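Local coordinates for ornithine cyclodeaminase (Methanocaldococcus jannaschii, PDB 3MGJ), which probably converts ornithine to proline with release of ammonia, using NAD, and is represented here by its N-terminal domain, at residues I6-H11 against P76-V81; V34-I39 against P46-I51; M1-I6 against L52-D57. One frame throughout, in Å; residues are numbered along the deposited sequence.

Contact 1: I6-H11 against P76-V81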
loop_
_atom_site.group_PDB
_atom_site.type_symbol
_atom_site.label_atom_id
_atom_site.label_comp_id
_atom_site.label_asym_id
_atom_site.label_seq_id
_atom_site.Cartn_x
_atom_site.Cartn_y
_atom_site.Cartn_z
ATOM N N ILE A 6 12.981 -6.152 2.462
ATOM C CA ILE A 6 13.324 -4.914 1.769
ATOM C C ILE A 6 12.305 -3.846 2.072
ATOM O O ILE A 6 11.267 -4.128 2.633
ATOM C CB ILE A 6 13.426 -5.090 0.231
ATOM C CG1 ILE A 6 12.044 -5.288 -0.378
ATOM C CG2 ILE A 6 14.324 -6.244 -0.095
ATOM C CD1 ILE A 6 11.951 -4.866 -1.790
ATOM N N GLU A 7 12.598 -2.614 1.694
ATOM C CA GLU A 7 11.647 -1.538 1.891
ATOM C C GLU A 7 11.607 -0.635 0.683
ATOM O O GLU A 7 12.635 -0.248 0.174
ATOM C CB GLU A 7 12.031 -0.759 3.125
ATOM C CG GLU A 7 11.220 0.445 3.401
ATOM C CD GLU A 7 11.607 1.015 4.739
ATOM O OE1 GLU A 7 11.255 0.377 5.749
ATOM O OE2 GLU A 7 12.299 2.062 4.794
ATOM N N LEU A 8 10.414 -0.354 0.181
ATOM C CA LEU A 8 10.272 0.657 -0.855
ATOM C C LEU A 8 9.916 1.936 -0.165
ATOM O O LEU A 8 9.286 1.922 0.875
ATOM C CB LEU A 8 9.176 0.309 -1.859
ATOM C CG LEU A 8 9.448 -0.807 -2.858
ATOM C CD1 LEU A 8 10.917 -0.831 -3.172
ATOM C CD2 LEU A 8 9.028 -2.122 -2.285
ATOM N N ARG A 9 10.313 3.050 -0.749
ATOM C CA ARG A 9 10.053 4.341 -0.141
ATOM C C ARG A 9 9.714 5.343 -1.236
ATOM O O ARG A 9 10.298 5.324 -2.319
ATOM C CB ARG A 9 11.281 4.775 0.641
ATOM C CG ARG A 9 11.097 5.934 1.559
ATOM C CD ARG A 9 12.459 6.430 2.026
ATOM N NE ARG A 9 12.367 7.541 2.976
ATOM C CZ ARG A 9 12.252 8.830 2.646
ATOM N NH1 ARG A 9 12.193 9.212 1.369
ATOM N NH2 ARG A 9 12.190 9.744 3.609
ATOM N N GLY A 10 8.735 6.197 -0.964
ATOM C CA GLY A 10 8.355 7.234 -1.901
ATOM C C GLY A 10 6.893 7.234 -2.288
ATOM O O GLY A 10 6.007 7.342 -1.444
ATOM N N HIS A 11 6.650 7.132 -3.592
ATOM C CA HIS A 11 5.306 7.163 -4.134
ATOM C C HIS A 11 4.791 5.811 -4.532
ATOM O O HIS A 11 4.553 5.542 -5.697
ATOM C CB HIS A 11 5.229 8.134 -5.295
ATOM C CG HIS A 11 4.976 9.534 -4.851
ATOM N ND1 HIS A 11 5.808 10.189 -3.965
ATOM C CD2 HIS A 11 3.964 10.391 -5.121
ATOM C CE1 HIS A 11 5.333 11.397 -3.729
ATOM N NE2 HIS A 11 4.212 11.546 -4.418
ATOM N N PRO A 76 12.539 6.999 -10.543
ATOM C CA PRO A 76 12.952 8.206 -9.818
ATOM C C PRO A 76 12.064 8.523 -8.622
ATOM O O PRO A 76 12.537 9.111 -7.653
ATOM C CB PRO A 76 12.803 9.321 -10.867
ATOM C CG PRO A 76 12.601 8.623 -12.191
ATOM C CD PRO A 76 11.949 7.324 -11.855
ATOM N N GLU A 77 10.791 8.161 -8.678
ATOM C CA GLU A 77 9.909 8.520 -7.577
ATOM C C GLU A 77 10.155 7.667 -6.328
ATOM O O GLU A 77 9.680 7.983 -5.236
ATOM C CB GLU A 77 8.436 8.462 -8.013
ATOM C CG GLU A 77 7.947 9.703 -8.765
ATOM C CD GLU A 77 8.046 10.995 -7.935
ATOM O OE1 GLU A 77 7.028 11.728 -7.826
ATOM O OE2 GLU A 77 9.138 11.282 -7.391
ATOM N N ILE A 78 10.907 6.589 -6.488
ATOM C CA ILE A 78 11.093 5.670 -5.382
ATOM C C ILE A 78 12.528 5.198 -5.189
ATOM O O ILE A 78 13.291 5.055 -6.138
ATOM C CB ILE A 78 10.183 4.421 -5.523
ATOM C CG1 ILE A 78 10.685 3.545 -6.661
ATOM C CG2 ILE A 78 8.699 4.811 -5.721
ATOM C CD1 ILE A 78 11.167 2.221 -6.196
ATOM N N GLU A 79 12.887 4.965 -3.935
ATOM C CA GLU A 79 14.105 4.266 -3.610
ATOM C C GLU A 79 13.811 2.959 -2.886
ATOM O O GLU A 79 12.890 2.866 -2.090
ATOM C CB GLU A 79 15.055 5.144 -2.795
ATOM C CG GLU A 79 14.400 6.040 -1.764
ATOM C CD GLU A 79 15.032 7.430 -1.719
ATOM O OE1 GLU A 79 15.388 7.959 -2.800
ATOM O OE2 GLU A 79 15.170 7.991 -0.605
ATOM N N GLU A 80 14.608 1.949 -3.204
ATOM C CA GLU A 80 14.539 0.629 -2.610
ATOM C C GLU A 80 15.773 0.435 -1.696
ATOM O O GLU A 80 16.848 0.938 -1.995
ATOM C CB GLU A 80 14.492 -0.393 -3.762
ATOM C CG GLU A 80 14.310 -1.868 -3.385
ATOM C CD GLU A 80 15.626 -2.564 -3.078
ATOM O OE1 GLU A 80 16.677 -1.895 -3.132
ATOM O OE2 GLU A 80 15.616 -3.774 -2.774
ATOM N N VAL A 81 15.615 -0.250 -0.565
ATOM C CA VAL A 81 16.747 -0.587 0.307
ATOM C C VAL A 81 16.512 -1.914 0.978
ATOM O O VAL A 81 15.387 -2.358 1.086
ATOM C CB VAL A 81 16.999 0.430 1.451
ATOM C CG1 VAL A 81 17.157 1.830 0.915
ATOM C CG2 VAL A 81 15.904 0.341 2.494
#

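Contact 2: V34-I39 against P46-I51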
loop_
_atom_site.group_PDB
_atom_site.type_symbol
_atom_site.label_atom_id
_atom_site.label_comp_id
_atom_site.label_asym_id
_atom_site.label_seq_id
_atom_site.Cartn_x
_atom_site.Cartn_y
_atom_site.Cartn_z
ATOM N N VAL A 34 3.891 -8.804 1.926
ATOM C CA VAL A 34 3.939 -7.437 2.404
ATOM C C VAL A 34 3.745 -7.421 3.918
ATOM O O VAL A 34 2.743 -7.908 4.421
ATOM C CB VAL A 34 2.870 -6.591 1.712
ATOM C CG1 VAL A 34 3.041 -5.123 2.060
ATOM C CG2 VAL A 34 2.949 -6.809 0.216
ATOM N N LEU A 35 4.715 -6.865 4.633
ATOM C CA LEU A 35 4.741 -6.897 6.090
ATOM C C LEU A 35 4.129 -5.667 6.692
ATOM O O LEU A 35 3.322 -5.752 7.606
ATOM C CB LEU A 35 6.177 -7.006 6.599
ATOM C CG LEU A 35 6.890 -8.344 6.409
ATOM C CD1 LEU A 35 8.268 -8.253 6.995
ATOM C CD2 LEU A 35 6.112 -9.473 7.038
ATOM N N GLU A 36 4.552 -4.516 6.193
ATOM C CA GLU A 36 4.054 -3.234 6.668
ATOM C C GLU A 36 3.735 -2.304 5.508
ATOM O O GLU A 36 4.255 -2.448 4.411
ATOM C CB GLU A 36 5.071 -2.571 7.600
ATOM C CG GLU A 36 5.449 -3.461 8.759
ATOM C CD GLU A 36 6.227 -2.742 9.833
ATOM O OE1 GLU A 36 6.506 -1.528 9.680
ATOM O OE2 GLU A 36 6.551 -3.404 10.841
ATOM N N PHE A 37 2.869 -1.343 5.765
ATOM C CA PHE A 37 2.611 -0.305 4.797
ATOM C C PHE A 37 2.220 0.969 5.524
ATOM O O PHE A 37 1.221 0.993 6.223
ATOM C CB PHE A 37 1.505 -0.723 3.842
ATOM C CG PHE A 37 1.484 0.072 2.596
ATOM C CD1 PHE A 37 1.044 1.381 2.601
ATOM C CD2 PHE A 37 1.938 -0.466 1.421
ATOM C CE1 PHE A 37 1.042 2.149 1.447
ATOM C CE2 PHE A 37 1.933 0.291 0.258
ATOM C CZ PHE A 37 1.477 1.607 0.275
ATOM N N GLU A 38 3.002 2.026 5.352
ATOM C CA GLU A 38 2.754 3.278 6.051
ATOM C C GLU A 38 2.569 4.440 5.075
ATOM O O GLU A 38 3.444 4.699 4.265
ATOM C CB GLU A 38 3.923 3.560 6.993
ATOM C CG GLU A 38 3.525 4.083 8.363
ATOM C CD GLU A 38 3.221 2.970 9.379
ATOM O OE1 GLU A 38 3.136 1.789 8.959
ATOM O OE2 GLU A 38 3.065 3.282 10.598
ATOM N N ILE A 39 1.441 5.140 5.156
ATOM C CA ILE A 39 1.180 6.328 4.334
ATOM C C ILE A 39 1.623 7.616 5.031
ATOM O O ILE A 39 1.501 7.744 6.258
ATOM C CB ILE A 39 -0.335 6.458 3.980
ATOM C CG1 ILE A 39 -0.689 5.596 2.779
ATOM C CG2 ILE A 39 -0.712 7.868 3.657
ATOM C CD1 ILE A 39 -0.688 4.137 3.106
ATOM N N PRO A 46 6.256 10.921 1.624
ATOM C CA PRO A 46 6.538 9.575 1.128
ATOM C C PRO A 46 5.838 8.505 1.936
ATOM O O PRO A 46 5.727 8.614 3.147
ATOM C CB PRO A 46 8.065 9.446 1.332
ATOM C CG PRO A 46 8.543 10.839 1.708
ATOM C CD PRO A 46 7.387 11.455 2.396
ATOM N N SER A 47 5.385 7.463 1.267
ATOM C CA SER A 47 4.904 6.287 1.984
ATOM C C SER A 47 6.022 5.263 2.015
ATOM O O SER A 47 7.052 5.440 1.381
ATOM C CB SER A 47 3.680 5.693 1.291
ATOM O OG SER A 47 2.771 6.713 0.903
ATOM N N TYR A 48 5.841 4.191 2.759
ATOM C CA TYR A 48 6.813 3.121 2.676
ATOM C C TYR A 48 6.159 1.759 2.796
ATOM O O TYR A 48 5.114 1.612 3.407
ATOM C CB TYR A 48 7.974 3.313 3.671
ATOM C CG TYR A 48 7.655 3.054 5.121
ATOM C CD1 TYR A 48 7.449 1.758 5.590
ATOM C CD2 TYR A 48 7.602 4.095 6.038
ATOM C CE1 TYR A 48 7.168 1.508 6.926
ATOM C CE2 TYR A 48 7.323 3.852 7.393
ATOM C CZ TYR A 48 7.104 2.557 7.820
ATOM O OH TYR A 48 6.827 2.302 9.142
ATOM N N ALA A 49 6.762 0.772 2.162
ATOM C CA ALA A 49 6.297 -0.588 2.267
ATOM C C ALA A 49 7.462 -1.486 2.661
ATOM O O ALA A 49 8.553 -1.357 2.130
ATOM C CB ALA A 49 5.722 -1.019 0.946
ATOM N N LYS A 50 7.238 -2.377 3.615
ATOM C CA LYS A 50 8.193 -3.439 3.883
ATOM C C LYS A 50 7.680 -4.756 3.300
ATOM O O LYS A 50 6.564 -5.170 3.547
ATOM C CB LYS A 50 8.453 -3.597 5.372
ATOM C CG LYS A 50 9.103 -2.436 6.030
ATOM C CD LYS A 50 9.435 -2.804 7.453
ATOM C CE LYS A 50 10.264 -1.726 8.132
ATOM N NZ LYS A 50 9.473 -0.877 9.052
ATOM N N ILE A 51 8.521 -5.403 2.515
ATOM C CA ILE A 51 8.179 -6.627 1.840
ATOM C C ILE A 51 9.264 -7.627 2.147
ATOM O O ILE A 51 10.447 -7.317 2.029
ATOM C CB ILE A 51 8.181 -6.415 0.330
ATOM C CG1 ILE A 51 7.132 -5.378 -0.048
ATOM C CG2 ILE A 51 7.987 -7.724 -0.392
ATOM C CD1 ILE A 51 7.396 -4.718 -1.357
#

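Contact 3: M1-I6 against L52-D57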
loop_
_atom_site.group_PDB
_atom_site.type_symbol
_atom_site.label_atom_id
_atom_site.label_comp_id
_atom_site.label_asym_id
_atom_site.label_seq_id
_atom_site.Cartn_x
_atom_site.Cartn_y
_atom_site.Cartn_z
HETATM N N MSE A 1 15.863 -22.562 2.261
HETATM C CA MSE A 1 14.961 -21.441 2.018
HETATM C C MSE A 1 15.466 -20.175 2.692
HETATM O O MSE A 1 15.652 -20.138 3.901
HETATM C CB MSE A 1 13.560 -21.758 2.518
HETATM C CG MSE A 1 12.491 -20.919 1.852
HETATM SE SE MSE A 1 10.786 -20.801 2.847
HETATM C CE MSE A 1 11.125 -19.190 3.913
ATOM N N PHE A 2 15.686 -19.129 1.913
ATOM C CA PHE A 2 16.197 -17.899 2.482
ATOM C C PHE A 2 15.177 -16.740 2.471
ATOM O O PHE A 2 14.255 -16.718 1.658
ATOM C CB PHE A 2 17.506 -17.518 1.794
ATOM C CG PHE A 2 18.338 -16.580 2.589
ATOM C CD1 PHE A 2 18.986 -17.014 3.736
ATOM C CD2 PHE A 2 18.458 -15.251 2.215
ATOM C CE1 PHE A 2 19.754 -16.133 4.492
ATOM C CE2 PHE A 2 19.217 -14.365 2.967
ATOM C CZ PHE A 2 19.865 -14.803 4.105
HETATM N N MSE A 3 15.344 -15.795 3.397
HETATM C CA MSE A 3 14.528 -14.584 3.444
HETATM C C MSE A 3 15.339 -13.349 3.729
HETATM O O MSE A 3 16.150 -13.348 4.635
HETATM C CB MSE A 3 13.518 -14.662 4.574
HETATM C CG MSE A 3 12.666 -15.904 4.607
HETATM SE SE MSE A 3 11.732 -15.939 6.314
HETATM C CE MSE A 3 12.233 -17.754 6.870
ATOM N N ARG A 4 15.090 -12.286 2.985
ATOM C CA ARG A 4 15.538 -10.974 3.396
ATOM C C ARG A 4 14.384 -10.004 3.278
ATOM O O ARG A 4 13.464 -10.229 2.522
ATOM C CB ARG A 4 16.735 -10.485 2.576
ATOM C CG ARG A 4 17.434 -9.251 3.188
ATOM C CD ARG A 4 18.760 -8.895 2.495
ATOM N NE ARG A 4 19.934 -9.603 3.032
ATOM C CZ ARG A 4 20.572 -10.602 2.420
ATOM N NH1 ARG A 4 20.157 -11.040 1.239
ATOM N NH2 ARG A 4 21.634 -11.163 2.989
ATOM N N GLU A 5 14.440 -8.923 4.037
ATOM C CA GLU A 5 13.374 -7.942 4.058
ATOM C C GLU A 5 13.830 -6.695 3.325
ATOM O O GLU A 5 14.949 -6.238 3.514
ATOM C CB GLU A 5 13.046 -7.608 5.502
ATOM C CG GLU A 5 11.688 -7.003 5.711
ATOM C CD GLU A 5 11.460 -6.582 7.161
ATOM O OE1 GLU A 5 12.304 -6.940 8.023
ATOM O OE2 GLU A 5 10.440 -5.896 7.438
ATOM N N ILE A 6 12.981 -6.152 2.462
ATOM C CA ILE A 6 13.324 -4.914 1.769
ATOM C C ILE A 6 12.305 -3.846 2.072
ATOM O O ILE A 6 11.267 -4.128 2.633
ATOM C CB ILE A 6 13.426 -5.090 0.231
ATOM C CG1 ILE A 6 12.044 -5.288 -0.378
ATOM C CG2 ILE A 6 14.324 -6.244 -0.095
ATOM C CD1 ILE A 6 11.951 -4.866 -1.790
ATOM N N LEU A 52 8.840 -8.816 2.556
ATOM C CA LEU A 52 9.708 -9.962 2.747
ATOM C C LEU A 52 9.807 -10.741 1.442
ATOM O O LEU A 52 8.796 -11.040 0.816
ATOM C CB LEU A 52 9.097 -10.847 3.812
ATOM C CG LEU A 52 9.855 -12.005 4.433
ATOM C CD1 LEU A 52 10.864 -11.480 5.425
ATOM C CD2 LEU A 52 8.825 -12.884 5.118
ATOM N N VAL A 53 11.032 -11.052 1.032
ATOM C CA VAL A 53 11.295 -11.765 -0.211
ATOM C C VAL A 53 11.795 -13.139 0.144
ATOM O O VAL A 53 12.647 -13.282 0.994
ATOM C CB VAL A 53 12.373 -11.051 -1.044
ATOM C CG1 VAL A 53 12.667 -11.829 -2.310
ATOM C CG2 VAL A 53 11.923 -9.665 -1.390
ATOM N N ILE A 54 11.260 -14.158 -0.497
ATOM C CA ILE A 54 11.590 -15.522 -0.134
ATOM C C ILE A 54 12.021 -16.320 -1.364
ATOM O O ILE A 54 11.324 -16.371 -2.373
ATOM C CB ILE A 54 10.378 -16.215 0.487
ATOM C CG1 ILE A 54 9.674 -15.283 1.474
ATOM C CG2 ILE A 54 10.796 -17.489 1.140
ATOM C CD1 ILE A 54 8.350 -15.803 1.961
ATOM N N GLY A 55 13.181 -16.948 -1.280
ATOM C CA GLY A 55 13.662 -17.770 -2.367
ATOM C C GLY A 55 14.151 -19.094 -1.834
ATOM O O GLY A 55 14.085 -19.360 -0.638
ATOM N N ARG A 56 14.656 -19.921 -2.734
ATOM C CA ARG A 56 15.084 -21.264 -2.384
ATOM C C ARG A 56 16.379 -21.268 -1.579
ATOM O O ARG A 56 16.645 -22.212 -0.831
ATOM C CB ARG A 56 15.286 -22.054 -3.660
ATOM C CG ARG A 56 16.215 -21.377 -4.626
ATOM C CD ARG A 56 16.509 -22.311 -5.741
ATOM N NE ARG A 56 17.370 -21.702 -6.734
ATOM C CZ ARG A 56 16.917 -21.107 -7.826
ATOM N NH1 ARG A 56 15.611 -21.044 -8.048
ATOM N NH2 ARG A 56 17.772 -20.569 -8.686
ATOM N N ASP A 57 17.185 -20.223 -1.744
ATOM C CA ASP A 57 18.432 -20.118 -1.012
ATOM C C ASP A 57 19.015 -18.712 -1.112
ATOM O O ASP A 57 18.557 -17.895 -1.898
ATOM C CB ASP A 57 19.429 -21.197 -1.467
ATOM C CG ASP A 57 19.645 -21.221 -2.980
ATOM O OD1 ASP A 57 19.579 -20.149 -3.627
ATOM O OD2 ASP A 57 19.902 -22.323 -3.523
#

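Contact 1: I6-H11 against P76-V81
Glu7 and Arg9 pair with Val81 and Glu79, joining the central strand 2-10 to the edge strand 78-83 of a ferredoxin-like sheet. The two strand segments run antiparallel, at 161°. Glu7 and Val81 each give an N-H to the other's carbonyl, with Glu7 N to Val81 O at 2.9 Å. Arg9 and Glu79 do the same, but the bond from Arg9 N to Glu79 O is bent to 132° at the hydrogen. Between these pairs lie Leu8 and Glu80, on the face covered by helix 58-74. Glu80 CG is anti to the backbone N (chi1 -176°) and lies 3.6 Å from Leu8 CD1. Ile6 crosses Glu80 at about a right angle, and Ile6 CG2 lies 3.9 Å from Glu80 OE2. Leu65 of the helix also packs on Ile6. An alanine in place of Ile6 would remove CG1, CG2 and CD1, and would probably leave a gap beside Glu80 and Leu65. On the other face Arg9 and Glu79 lie side by side in a long salt bridge, with Arg9 NH1 3.8 Å from Glu79 OE2. No N-H points at the oxygen. Beyond the strands, Glu77 OE1 sits 4.2 Å above the centre of the His11 ring.

Contact 2: V34-I39 against P46-I51
Leu35 and Glu36 both direct their N-H groups at Lys50 O, a classic beta bulge in the antiparallel hairpin of strands 31-38 and 47-55. Leu35 N to Lys50 O is 2.7 Å, while the bond from Glu36 N is weak. Past the bulge the pairing is regular, and Glu38 and Tyr48 exchange two backbone bonds. One face of the hairpin is apolar. Phe37 CD2 touches Ala49 CB at 3.9 Å, and Val34 CG2 meets Ile51 CG1 at 4.4 Å. Phe37 also stacks on Phe37 of the second subunit and packs on its Ile39, so this face takes part in the dimer. On the face of Glu36, Glu38, Tyr48 and Lys50, the side chains are polar and long. Glu36 and Lys50 run side by side and end in a salt bridge, with Lys50 NZ 3.1 Å from Glu36 OE1. The amine meets that oxygen from above the carboxylate plane. The same Glu36 OE1 lies near the plane of the Tyr48 ring, at its edge. Tyr48 has CG between the backbone N and the carbonyl carbon (chi1 74°). Glu38 CB makes a CH-pi contact with Tyr48, 3.6 Å from the ring centroid and 20° off its normal.

Contact 3: M1-I6 against L52-D57
Met1, present as selenomethionine, lies across Ile54 and reaches the end of the partner strand. Met1 SE is 3.7 Å from Ile54 CG2, and the two side chains cross obliquely. The backbone N of Met1 makes a weak bond to Arg56 O. Phe2 pairs with Gly55 through two backbone bonds, Phe2 N to Gly55 O being 3.0 Å. Phe2 CG is anti to the backbone N (chi1 -160°), and the ring leads away from the partner strand to pack on Glu58, Met90 and Val91. Phe2 CB lies 3.5 Å from Asp57 C. Asp57 is the N-cap of helix 58-74, its OD1 accepting from His60 N. Met3, also selenomethionine, is paired with Ile54 on the same face, with Met3 CG 4.2 Å from Ile54 CG2. Strands 2-10 and 47-55 are the two inner strands of the ferredoxin-like sheet, and they run antiparallel here. Arg4 O receives Val53 N at 3.0 Å, a nearly straight bond of 173°; the return bond from Arg4 N is weak. The Arg4 side chain turns to the helix, where NH1 forms a salt bridge with Asp62. Glu5 is paired with Leu52, and Glu5 CB is 4.4 Å from Leu52 CD1. Ile6 ends the segment with CG2 4.4 Å from Val53 CG2, and Leu65 packs on both residues.

How the contacts relate
Strand 2-10 opens the chain and serves two contacts. Its first half joins strand 47-55 in contact 3, and its second half joins strand 78-83 in contact 1; Ile6 belongs to both. Contact 2 closes the short hairpin of strands 31-38 and 47-55, and it is nested inside the loops closed by contacts 1 and 3. Those two larger loops cross. The loop of contact 3 takes in helix 17-27, and that of contact 1 also takes in helix 58-74. Contacts 1 and 2 touch through Gly10 O and Ser47 N, a probable hydrogen bond. Together the three contacts connect all four strands in the order 31-38, 47-55, 2-10, 78-83.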